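Local atomic coordinates of alginase (PDB entry 4Q8L), a protein that probably depolymerises alginate, cutting its glycosidic linkages by beta-elimination as other polysaccharide lyases do. Residues I11-G16 with K50-L55; G44-Y49 with Y174-N179; V57-T62 with G152-T157; E64-T69 with F143-V148. All coordinates share one frame; numbering follows the deposited sequence.

Interaction 1: I11-G16 with K50-L55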
# COMPACT_ATOMS: atom_id res chain seq x y z
N ILE A 11 -7.62 16.44 0.66
CA ILE A 11 -6.25 16.01 0.32
C ILE A 11 -6.25 14.82 -0.64
O ILE A 11 -5.49 14.80 -1.62
CB ILE A 11 -5.46 15.59 1.59
CG1 ILE A 11 -5.35 16.75 2.58
CG2 ILE A 11 -4.07 15.03 1.22
CD1 ILE A 11 -4.52 17.93 2.08
N PHE A 12 -7.09 13.82 -0.36
CA PHE A 12 -7.04 12.54 -1.06
C PHE A 12 -8.18 12.35 -2.05
O PHE A 12 -9.35 12.47 -1.70
CB PHE A 12 -7.07 11.37 -0.06
CG PHE A 12 -5.91 11.32 0.90
CD1 PHE A 12 -4.72 10.69 0.54
CD2 PHE A 12 -6.01 11.89 2.17
CE1 PHE A 12 -3.65 10.64 1.42
CE2 PHE A 12 -4.93 11.85 3.06
CZ PHE A 12 -3.75 11.22 2.68
N ASP A 13 -7.81 12.03 -3.30
CA ASP A 13 -8.75 11.51 -4.28
C ASP A 13 -9.04 10.06 -3.90
O ASP A 13 -8.15 9.35 -3.42
CB ASP A 13 -8.13 11.50 -5.68
CG ASP A 13 -7.99 12.88 -6.28
OD1 ASP A 13 -7.08 13.04 -7.12
OD2 ASP A 13 -8.79 13.79 -5.94
N LEU A 14 -10.27 9.63 -4.14
CA LEU A 14 -10.62 8.22 -4.01
C LEU A 14 -10.27 7.45 -5.28
O LEU A 14 -10.73 7.79 -6.37
CB LEU A 14 -12.12 8.07 -3.73
CG LEU A 14 -12.70 6.65 -3.67
CD1 LEU A 14 -11.85 5.75 -2.75
CD2 LEU A 14 -14.17 6.69 -3.21
N GLU A 15 -9.45 6.41 -5.14
CA GLU A 15 -9.16 5.53 -6.28
C GLU A 15 -9.99 4.25 -6.17
O GLU A 15 -9.65 3.32 -5.44
CB GLU A 15 -7.65 5.22 -6.34
CG GLU A 15 -6.80 6.48 -6.57
CD GLU A 15 -6.98 7.06 -7.97
OE1 GLU A 15 -7.01 6.28 -8.95
OE2 GLU A 15 -7.09 8.30 -8.10
N GLY A 16 -11.10 4.21 -6.89
CA GLY A 16 -12.01 3.08 -6.81
C GLY A 16 -13.28 3.50 -6.10
O GLY A 16 -13.40 3.36 -4.88
N LYS A 50 -5.38 8.64 -2.55
CA LYS A 50 -4.21 9.15 -3.24
C LYS A 50 -4.15 10.68 -3.13
O LYS A 50 -5.11 11.38 -3.44
CB LYS A 50 -4.29 8.73 -4.71
CG LYS A 50 -3.21 9.32 -5.61
CD LYS A 50 -3.76 9.52 -7.01
CE LYS A 50 -4.73 10.70 -7.06
NZ LYS A 50 -5.55 10.66 -8.29
N VAL A 51 -3.01 11.19 -2.67
CA VAL A 51 -2.84 12.64 -2.58
C VAL A 51 -3.03 13.26 -3.98
O VAL A 51 -2.37 12.86 -4.94
CB VAL A 51 -1.45 13.02 -2.01
CG1 VAL A 51 -1.22 14.53 -2.11
CG2 VAL A 51 -1.31 12.55 -0.55
N LYS A 52 -3.94 14.22 -4.10
CA LYS A 52 -4.26 14.78 -5.42
C LYS A 52 -3.07 15.51 -6.05
O LYS A 52 -2.21 16.05 -5.36
CB LYS A 52 -5.48 15.71 -5.33
CG LYS A 52 -5.22 16.99 -4.55
CD LYS A 52 -6.49 17.82 -4.39
CE LYS A 52 -7.53 17.10 -3.56
NZ LYS A 52 -8.64 18.03 -3.20
N GLU A 53 -3.03 15.52 -7.38
CA GLU A 53 -1.95 16.14 -8.14
C GLU A 53 -1.70 17.60 -7.74
O GLU A 53 -0.56 18.05 -7.68
CB GLU A 53 -2.23 16.06 -9.64
CG GLU A 53 -1.13 16.68 -10.52
CD GLU A 53 -1.40 16.53 -12.01
OE1 GLU A 53 -2.59 16.57 -12.43
OE2 GLU A 53 -0.43 16.38 -12.78
N SER A 54 -2.77 18.32 -7.45
CA SER A 54 -2.69 19.76 -7.20
C SER A 54 -2.02 20.09 -5.87
O SER A 54 -1.79 21.27 -5.58
CB SER A 54 -4.08 20.39 -7.25
OG SER A 54 -4.83 20.07 -6.09
N LEU A 55 -1.71 19.08 -5.07
CA LEU A 55 -1.04 19.30 -3.78
C LEU A 55 0.42 18.86 -3.77
O LEU A 55 1.16 19.17 -2.84
CB LEU A 55 -1.79 18.60 -2.64
CG LEU A 55 -3.22 19.09 -2.38
CD1 LEU A 55 -3.91 18.21 -1.35
CD2 LEU A 55 -3.19 20.53 -1.90
O HOH W 1 -5.46 14.26 -8.51
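F12 and V51 face each other as a non-hydrogen-bonded antiparallel pair, and D13 with K50 as the adjoining hydrogen-bonded pair. Strand 12-15 is thereby joined to the end of strand 44-51, in one sheet of the two-sheet sandwich of this concanavalin-clan lyase. D13 N gives a bond of 2.8 Å to K50 O, and K50 N returns one to D13 O. One step further on, where the strand gives way to the turn 53-55, K52 N gives a hydrogen bond of 3.0 Å to I11 O. On the face of D13 and K50, a single ammonium ties two carboxylates together. K50 sets out with CG anti to its backbone N (chi1 173°) and bends at chi2 and chi3, which carries NZ back over the neighbouring strand. There NZ meets D13 OD1 at 3.1 Å on the anti lone pair, and E15 OE2 at 2.8 Å from above the carboxylate plane. E15 OE1 turns to R46 and H37, extending the network along the sheet. A methionine in place of K50 would probably leave the carboxylates of D13 and E15 on the same face without the positive charge they share. K52 sends its amine elsewhere, to the carbonyls of G9 and S10. The face of F12 and V51 is apolar: V51 CG2 lies 3.6 Å from F12 CE1, and Y222 and F177 meet the F12 ring edge-to-face. Beyond it I11 and L55 cross at about a right angle, their CD1 methyls a tight 3.5 Å apart.

Interaction 2: G44-Y49 with Y174-N179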
# COMPACT_ATOMS: atom_id res chain seq x y z
N GLY A 44 -2.49 -5.36 -11.21
CA GLY A 44 -3.39 -5.66 -10.13
C GLY A 44 -4.59 -4.73 -10.04
O GLY A 44 -4.82 -3.88 -10.92
N TRP A 45 -5.36 -4.91 -8.97
CA TRP A 45 -6.55 -4.12 -8.72
C TRP A 45 -6.33 -3.41 -7.40
O TRP A 45 -5.75 -3.98 -6.49
CB TRP A 45 -7.77 -5.03 -8.58
CG TRP A 45 -8.43 -5.42 -9.87
CD1 TRP A 45 -8.36 -4.78 -11.08
CD2 TRP A 45 -9.29 -6.55 -10.07
NE1 TRP A 45 -9.12 -5.44 -12.02
CE2 TRP A 45 -9.71 -6.53 -11.43
CE3 TRP A 45 -9.76 -7.58 -9.24
CZ2 TRP A 45 -10.56 -7.50 -11.96
CZ3 TRP A 45 -10.61 -8.54 -9.77
CH2 TRP A 45 -11.00 -8.49 -11.12
N ARG A 46 -6.82 -2.18 -7.29
CA ARG A 46 -6.64 -1.42 -6.06
C ARG A 46 -7.94 -0.80 -5.56
O ARG A 46 -8.90 -0.61 -6.31
CB ARG A 46 -5.61 -0.31 -6.26
CG ARG A 46 -6.10 0.79 -7.21
CD ARG A 46 -5.01 1.17 -8.16
NE ARG A 46 -5.44 2.12 -9.18
CZ ARG A 46 -5.23 3.43 -9.14
NH1 ARG A 46 -4.60 3.97 -8.09
NH2 ARG A 46 -5.63 4.20 -10.14
N HIS A 47 -7.94 -0.48 -4.27
CA HIS A 47 -8.97 0.33 -3.67
C HIS A 47 -8.16 1.16 -2.70
O HIS A 47 -7.59 0.61 -1.77
CB HIS A 47 -9.98 -0.56 -2.93
CG HIS A 47 -11.34 0.05 -2.79
ND1 HIS A 47 -12.34 -0.54 -2.05
CD2 HIS A 47 -11.87 1.19 -3.31
CE1 HIS A 47 -13.43 0.21 -2.12
NE2 HIS A 47 -13.17 1.26 -2.87
N GLU A 48 -8.05 2.46 -2.93
CA GLU A 48 -7.11 3.25 -2.14
C GLU A 48 -7.37 4.76 -2.24
O GLU A 48 -8.17 5.21 -3.07
CB GLU A 48 -5.66 2.91 -2.54
CG GLU A 48 -5.27 3.42 -3.92
CD GLU A 48 -3.99 2.77 -4.48
OE1 GLU A 48 -3.80 2.82 -5.71
OE2 GLU A 48 -3.17 2.24 -3.71
N TYR A 49 -6.70 5.52 -1.38
CA TYR A 49 -6.74 6.97 -1.43
C TYR A 49 -5.38 7.48 -1.90
O TYR A 49 -4.36 6.84 -1.65
CB TYR A 49 -7.07 7.56 -0.06
CG TYR A 49 -8.50 7.32 0.36
CD1 TYR A 49 -8.83 6.27 1.20
CD2 TYR A 49 -9.53 8.13 -0.11
CE1 TYR A 49 -10.14 6.05 1.58
CE2 TYR A 49 -10.84 7.92 0.26
CZ TYR A 49 -11.14 6.87 1.11
OH TYR A 49 -12.44 6.64 1.49
N TYR A 174 3.84 11.71 -4.33
CA TYR A 174 2.54 11.55 -3.69
C TYR A 174 2.39 10.25 -2.90
O TYR A 174 2.96 9.21 -3.27
CB TYR A 174 1.41 11.69 -4.72
CG TYR A 174 1.45 10.70 -5.86
CD1 TYR A 174 0.67 9.55 -5.84
CD2 TYR A 174 2.25 10.93 -6.97
CE1 TYR A 174 0.70 8.65 -6.89
CE2 TYR A 174 2.29 10.03 -8.03
CZ TYR A 174 1.51 8.90 -7.98
OH TYR A 174 1.55 8.02 -9.03
N PHE A 175 1.61 10.34 -1.84
CA PHE A 175 1.32 9.22 -0.95
C PHE A 175 -0.03 8.58 -1.26
O PHE A 175 -0.99 9.29 -1.57
CB PHE A 175 1.31 9.72 0.50
CG PHE A 175 1.10 8.64 1.52
CD1 PHE A 175 2.08 7.65 1.72
CD2 PHE A 175 -0.04 8.61 2.30
CE1 PHE A 175 1.90 6.66 2.68
CE2 PHE A 175 -0.23 7.62 3.28
CZ PHE A 175 0.75 6.65 3.46
N LYS A 176 -0.09 7.25 -1.19
CA LYS A 176 -1.33 6.49 -1.31
C LYS A 176 -1.42 5.50 -0.16
O LYS A 176 -0.39 5.08 0.38
CB LYS A 176 -1.39 5.73 -2.65
CG LYS A 176 -1.34 6.60 -3.91
CD LYS A 176 -1.80 5.84 -5.17
CE LYS A 176 -0.84 4.69 -5.56
NZ LYS A 176 -1.44 3.82 -6.65
N PHE A 177 -2.63 5.14 0.23
CA PHE A 177 -2.82 4.09 1.22
C PHE A 177 -4.14 3.38 0.95
O PHE A 177 -5.07 3.97 0.37
CB PHE A 177 -2.81 4.64 2.65
CG PHE A 177 -4.02 5.48 2.99
CD1 PHE A 177 -4.04 6.85 2.72
CD2 PHE A 177 -5.14 4.90 3.56
CE1 PHE A 177 -5.16 7.62 3.02
CE2 PHE A 177 -6.27 5.67 3.87
CZ PHE A 177 -6.28 7.03 3.60
N GLY A 178 -4.22 2.13 1.37
CA GLY A 178 -5.41 1.33 1.15
C GLY A 178 -5.04 -0.11 0.88
O GLY A 178 -4.31 -0.72 1.67
N ASN A 179 -5.49 -0.63 -0.25
CA ASN A 179 -5.33 -2.04 -0.58
C ASN A 179 -5.09 -2.19 -2.08
O ASN A 179 -6.03 -2.26 -2.88
CB ASN A 179 -6.59 -2.79 -0.13
CG ASN A 179 -6.47 -4.31 -0.28
OD1 ASN A 179 -5.47 -4.84 -0.77
ND2 ASN A 179 -7.51 -5.02 0.16
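E48 and G178 bring the two segments within 4.2 Å, CA to CA, at the corner where the chain turns after strand 174-177. A side chain at G178 would run into H47 O and the CA of E48, and its backbone angles also call for glycine. Hydrogen-bonded pairs flank this point, H47 with N179 and Y49 with F177. The tight part is charged: E48 OE1 takes R46 NH1 at its anti lone pair, in the guanidinium plane, and K176 NZ at 2.7 Å from well above the carboxylate plane. Two bonds grip one oxygen, which should help hold the carboxylate's rotation. The looser part lies on the other face, where the Y49 and F177 rings are near parallel (29°) but slid apart and barely overlap, CD1 of Y49 and CZ of F177 touching at 3.6 Å. All the residues that touch are buried; F12 and F66 meet the F177 ring, and P21 packs on Y49. The sequence Y174-x-K176-x-G178 matches the start of the YxKxGxYxQ signature of related alginate lyases, whose strands line the substrate cleft of a beta-jelly roll, so the R46-E48-K176 cluster is probably part of that cleft.

Interaction 3: V57-T62 with G152-T157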
# COMPACT_ATOMS: atom_id res chain seq x y z
N VAL A 57 4.33 18.14 -4.08
CA VAL A 57 5.64 18.78 -4.17
C VAL A 57 6.71 17.69 -3.99
O VAL A 57 6.38 16.49 -3.97
CB VAL A 57 5.79 19.90 -3.13
CG1 VAL A 57 4.70 20.96 -3.33
CG2 VAL A 57 5.70 19.34 -1.72
N ALA A 58 7.98 18.08 -3.88
CA ALA A 58 9.08 17.10 -3.76
C ALA A 58 8.99 16.30 -2.46
O ALA A 58 8.43 16.76 -1.47
CB ALA A 58 10.43 17.80 -3.86
N MET A 59 9.55 15.08 -2.45
CA MET A 59 9.68 14.35 -1.18
C MET A 59 10.35 15.22 -0.12
O MET A 59 9.91 15.29 1.02
CB MET A 59 10.48 13.05 -1.34
CG MET A 59 9.72 11.89 -1.96
SD MET A 59 8.22 11.45 -1.06
CE MET A 59 8.84 10.40 0.26
N THR A 60 11.44 15.89 -0.51
CA THR A 60 12.19 16.70 0.44
C THR A 60 11.46 17.97 0.83
O THR A 60 11.92 18.71 1.70
CB THR A 60 13.57 17.09 -0.10
OG1 THR A 60 13.42 17.71 -1.38
CG2 THR A 60 14.46 15.85 -0.24
N GLN A 61 10.32 18.23 0.20
CA GLN A 61 9.55 19.43 0.50
C GLN A 61 8.33 19.11 1.33
O GLN A 61 7.60 20.02 1.74
CB GLN A 61 9.14 20.15 -0.79
CG GLN A 61 10.29 20.83 -1.51
CD GLN A 61 9.87 21.40 -2.85
OE1 GLN A 61 9.03 20.82 -3.55
NE2 GLN A 61 10.43 22.55 -3.21
N THR A 62 8.09 17.83 1.58
CA THR A 62 6.92 17.43 2.35
C THR A 62 7.27 16.83 3.72
O THR A 62 8.22 16.06 3.86
CB THR A 62 6.01 16.44 1.58
OG1 THR A 62 6.37 15.10 1.91
CG2 THR A 62 6.14 16.62 0.08
N GLY A 152 11.88 13.76 3.21
CA GLY A 152 12.73 12.87 2.45
C GLY A 152 13.37 11.76 3.28
O GLY A 152 13.97 10.84 2.74
N ASP A 153 13.26 11.87 4.60
CA ASP A 153 13.66 10.79 5.49
C ASP A 153 12.42 9.97 5.81
O ASP A 153 11.55 10.42 6.56
CB ASP A 153 14.22 11.37 6.79
CG ASP A 153 15.54 10.74 7.17
OD1 ASP A 153 16.45 11.48 7.60
OD2 ASP A 153 15.66 9.51 7.04
N VAL A 154 12.31 8.79 5.22
CA VAL A 154 11.08 8.01 5.35
C VAL A 154 11.22 6.89 6.37
O VAL A 154 12.17 6.11 6.33
CB VAL A 154 10.63 7.43 4.01
CG1 VAL A 154 9.38 6.55 4.19
CG2 VAL A 154 10.35 8.57 3.03
N GLU A 155 10.27 6.82 7.30
CA GLU A 155 10.29 5.81 8.35
C GLU A 155 8.93 5.12 8.45
O GLU A 155 7.88 5.77 8.47
CB GLU A 155 10.65 6.44 9.69
CG GLU A 155 10.81 5.43 10.84
CD GLU A 155 10.88 6.12 12.21
OE1 GLU A 155 11.37 5.48 13.18
OE2 GLU A 155 10.45 7.29 12.33
N VAL A 156 8.95 3.80 8.50
CA VAL A 156 7.74 3.01 8.63
C VAL A 156 7.76 2.20 9.92
O VAL A 156 8.77 1.57 10.24
CB VAL A 156 7.57 2.06 7.43
CG1 VAL A 156 6.35 1.13 7.66
CG2 VAL A 156 7.39 2.87 6.14
N THR A 157 6.65 2.24 10.65
CA THR A 157 6.53 1.49 11.90
C THR A 157 5.32 0.58 11.83
O THR A 157 4.22 1.03 11.52
CB THR A 157 6.37 2.44 13.11
OG1 THR A 157 7.43 3.41 13.09
CG2 THR A 157 6.41 1.66 14.43
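G152, which opens the segment, lies against the 3-10 turn 59-61, its CA 4.4 Å from the CA of T60. Its backbone has a positive phi, and a CB there would crowd T60 CG2 at about 3.0 Å, so the fit suits a glycine. G152 N comes within 3.3 Å of M59 O, but at a poor angle; G152 N bonds to the side chain of N149, while M59 O accepts from T62 N and closes the turn. The T60 hydroxyl is bonded to D169, outside the two segments. At V154, now within strand 153-158, the side chains meet. Bends at chi2 (-57°) and chi3 (-82°) curl the M59 thioether round and bring its CE methyl to V154 CG2, 3.6 Å away, the two chains crossing at about a right angle. N149 touches both residues, and I93 of the other sheet touches M59. The methionine therefore reaches into the space between the sheets, at the end of the sandwich. From there strand 153-158 runs on, away from the turn. Across the two segments no hydrogen bond or salt bridge forms: polar groups at the junction find partners in the turn and in residues such as N149, V167, D169 and D170, and the join rests on one methyl-to-methyl contact and the close fit of a glycine backbone, that is, on shape and dispersion.

Interaction 4: E64-T69 with F143-V148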
# COMPACT_ATOMS: atom_id res chain seq x y z
N GLU A 64 5.00 14.59 6.24
CA GLU A 64 3.71 13.96 6.40
C GLU A 64 3.79 12.77 7.35
O GLU A 64 4.80 12.05 7.39
CB GLU A 64 3.09 13.58 5.04
CG GLU A 64 3.84 12.49 4.29
CD GLU A 64 3.50 12.44 2.80
OE1 GLU A 64 4.45 12.34 2.00
OE2 GLU A 64 2.30 12.50 2.43
N VAL A 65 2.73 12.59 8.12
CA VAL A 65 2.60 11.46 9.03
C VAL A 65 1.24 10.80 8.86
O VAL A 65 0.20 11.42 9.11
CB VAL A 65 2.75 11.91 10.49
CG1 VAL A 65 2.57 10.72 11.44
CG2 VAL A 65 4.11 12.58 10.71
N PHE A 66 1.25 9.55 8.40
CA PHE A 66 0.03 8.76 8.26
C PHE A 66 0.02 7.65 9.31
O PHE A 66 1.00 6.94 9.48
CB PHE A 66 -0.07 8.12 6.87
CG PHE A 66 -1.23 7.16 6.73
CD1 PHE A 66 -2.52 7.63 6.53
CD2 PHE A 66 -1.04 5.79 6.83
CE1 PHE A 66 -3.60 6.75 6.42
CE2 PHE A 66 -2.11 4.90 6.72
CZ PHE A 66 -3.40 5.38 6.51
N GLU A 67 -1.10 7.51 10.01
CA GLU A 67 -1.26 6.47 11.01
C GLU A 67 -2.62 5.80 10.90
O GLU A 67 -3.63 6.47 10.64
CB GLU A 67 -1.07 7.02 12.43
CG GLU A 67 0.28 7.66 12.69
CD GLU A 67 0.40 8.24 14.09
OE1 GLU A 67 1.51 8.67 14.46
OE2 GLU A 67 -0.62 8.28 14.81
N ALA A 68 -2.66 4.49 11.11
CA ALA A 68 -3.91 3.75 11.05
C ALA A 68 -3.80 2.43 11.79
O ALA A 68 -2.72 1.85 11.88
CB ALA A 68 -4.35 3.51 9.59
N THR A 69 -4.94 2.00 12.32
CA THR A 69 -5.12 0.64 12.79
C THR A 69 -5.62 -0.18 11.60
O THR A 69 -6.64 0.15 10.99
CB THR A 69 -6.11 0.60 13.97
OG1 THR A 69 -5.54 1.30 15.10
CG2 THR A 69 -6.41 -0.83 14.38
N PHE A 143 -2.97 -4.75 13.06
CA PHE A 143 -1.76 -4.10 13.58
C PHE A 143 -1.83 -2.58 13.40
O PHE A 143 -2.66 -2.08 12.65
CB PHE A 143 -0.48 -4.66 12.95
CG PHE A 143 -0.35 -4.37 11.47
CD1 PHE A 143 0.41 -3.29 11.01
CD2 PHE A 143 -0.97 -5.19 10.53
CE1 PHE A 143 0.53 -3.03 9.65
CE2 PHE A 143 -0.85 -4.94 9.16
CZ PHE A 143 -0.10 -3.85 8.72
N ASN A 144 -0.96 -1.86 14.10
CA ASN A 144 -0.88 -0.41 13.92
C ASN A 144 0.23 -0.01 12.95
O ASN A 144 1.36 -0.47 13.08
CB ASN A 144 -0.72 0.30 15.27
CG ASN A 144 -1.97 0.20 16.13
OD1 ASN A 144 -3.09 0.29 15.63
ND2 ASN A 144 -1.78 0.01 17.43
N LEU A 145 -0.11 0.84 11.99
CA LEU A 145 0.84 1.29 10.98
C LEU A 145 1.15 2.78 11.15
O LEU A 145 0.24 3.58 11.37
CB LEU A 145 0.26 1.07 9.57
CG LEU A 145 1.08 1.58 8.39
CD1 LEU A 145 2.38 0.80 8.26
CD2 LEU A 145 0.31 1.54 7.06
N ARG A 146 2.42 3.14 11.04
CA ARG A 146 2.80 4.55 10.93
C ARG A 146 3.78 4.74 9.78
O ARG A 146 4.76 4.01 9.67
CB ARG A 146 3.42 5.08 12.23
CG ARG A 146 3.72 6.59 12.21
CD ARG A 146 4.32 7.07 13.56
NE ARG A 146 5.67 6.56 13.74
CZ ARG A 146 6.42 6.73 14.83
NH1 ARG A 146 7.64 6.21 14.88
NH2 ARG A 146 5.94 7.41 15.87
N VAL A 147 3.50 5.71 8.92
CA VAL A 147 4.40 6.06 7.84
C VAL A 147 4.76 7.54 7.99
O VAL A 147 3.89 8.42 7.95
CB VAL A 147 3.75 5.85 6.45
CG1 VAL A 147 4.74 6.21 5.34
CG2 VAL A 147 3.24 4.40 6.30
N VAL A 148 6.04 7.80 8.17
CA VAL A 148 6.51 9.17 8.29
C VAL A 148 7.40 9.51 7.11
O VAL A 148 8.36 8.80 6.82
CB VAL A 148 7.32 9.39 9.58
CG1 VAL A 148 7.84 10.83 9.65
CG2 VAL A 148 6.50 9.03 10.82
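E67 leaves the backbone with CG anti to its carbonyl carbon (chi1 -60°), R146 with CG anti to its N (chi1 -175°), and these settings lay the two chains side by side across a non-hydrogen-bonded antiparallel pair. The touching is done by the stems: CG of E67 packs on CG of R146 at 3.6 Å, and E67 OE1 rests 3.4 Å from R146 CD. R146 then bends at chi3, and its NE stays 4.7 Å from E67 OE1, too far for a salt bridge, though the opposite charges may still attract; NH1 of R146 makes weak contacts with E155 and T157 instead. With an alanine at E67, the aliphatic arm of R146 would probably lose the chain it lies along, and the guanidinium the nearby negative charge. T69 and N144 repeat the side-by-side arrangement two residues on: T69 OG1 lies 2.7 Å from N144 OD1, with OD1 of N219 also within reach of the same hydroxyl. The pairs alternate with hydrogen-bonded ones: F66 exchanges two backbone bonds with V147, and A68 two with L145, the one from L145 N to A68 O being 2.8 Å long. The opposite face is apolar. L145 CD2 meets the F66 ring at its edge, 4.2 Å from CE2, while F175 and F177 of the other sheet pack on the ring and I82 lies against L145. A mixed face carrying E67, R146, T69 and N144 as well as V65 and V148, backed by an apolar one, fits an inner strand pair of a beta-sandwich, here the beta-jelly roll of this family of alginate lyases.

Interactions 1 and 2 share strand 44-51 and one sheet; interactions 3 and 4 adjoin through strands 142-150 and 153-158 of the other. Interaction 2 is the buried centre, its charged cluster continuing into interaction 1 through the salt bridge of R46 with E15. Interaction 1 lies further out and is partly exposed, yet shares that ionic chemistry. Interaction 4 is regular strand pairing, core on one face and surface on the other; its F66 and V147 pack against F175 and F177 of interaction 2, so those two contacts join the sheets. Interaction 3, at the sandwich's end, is small, buried and without polar bonds, where a turn rather than a strand meets the sheet.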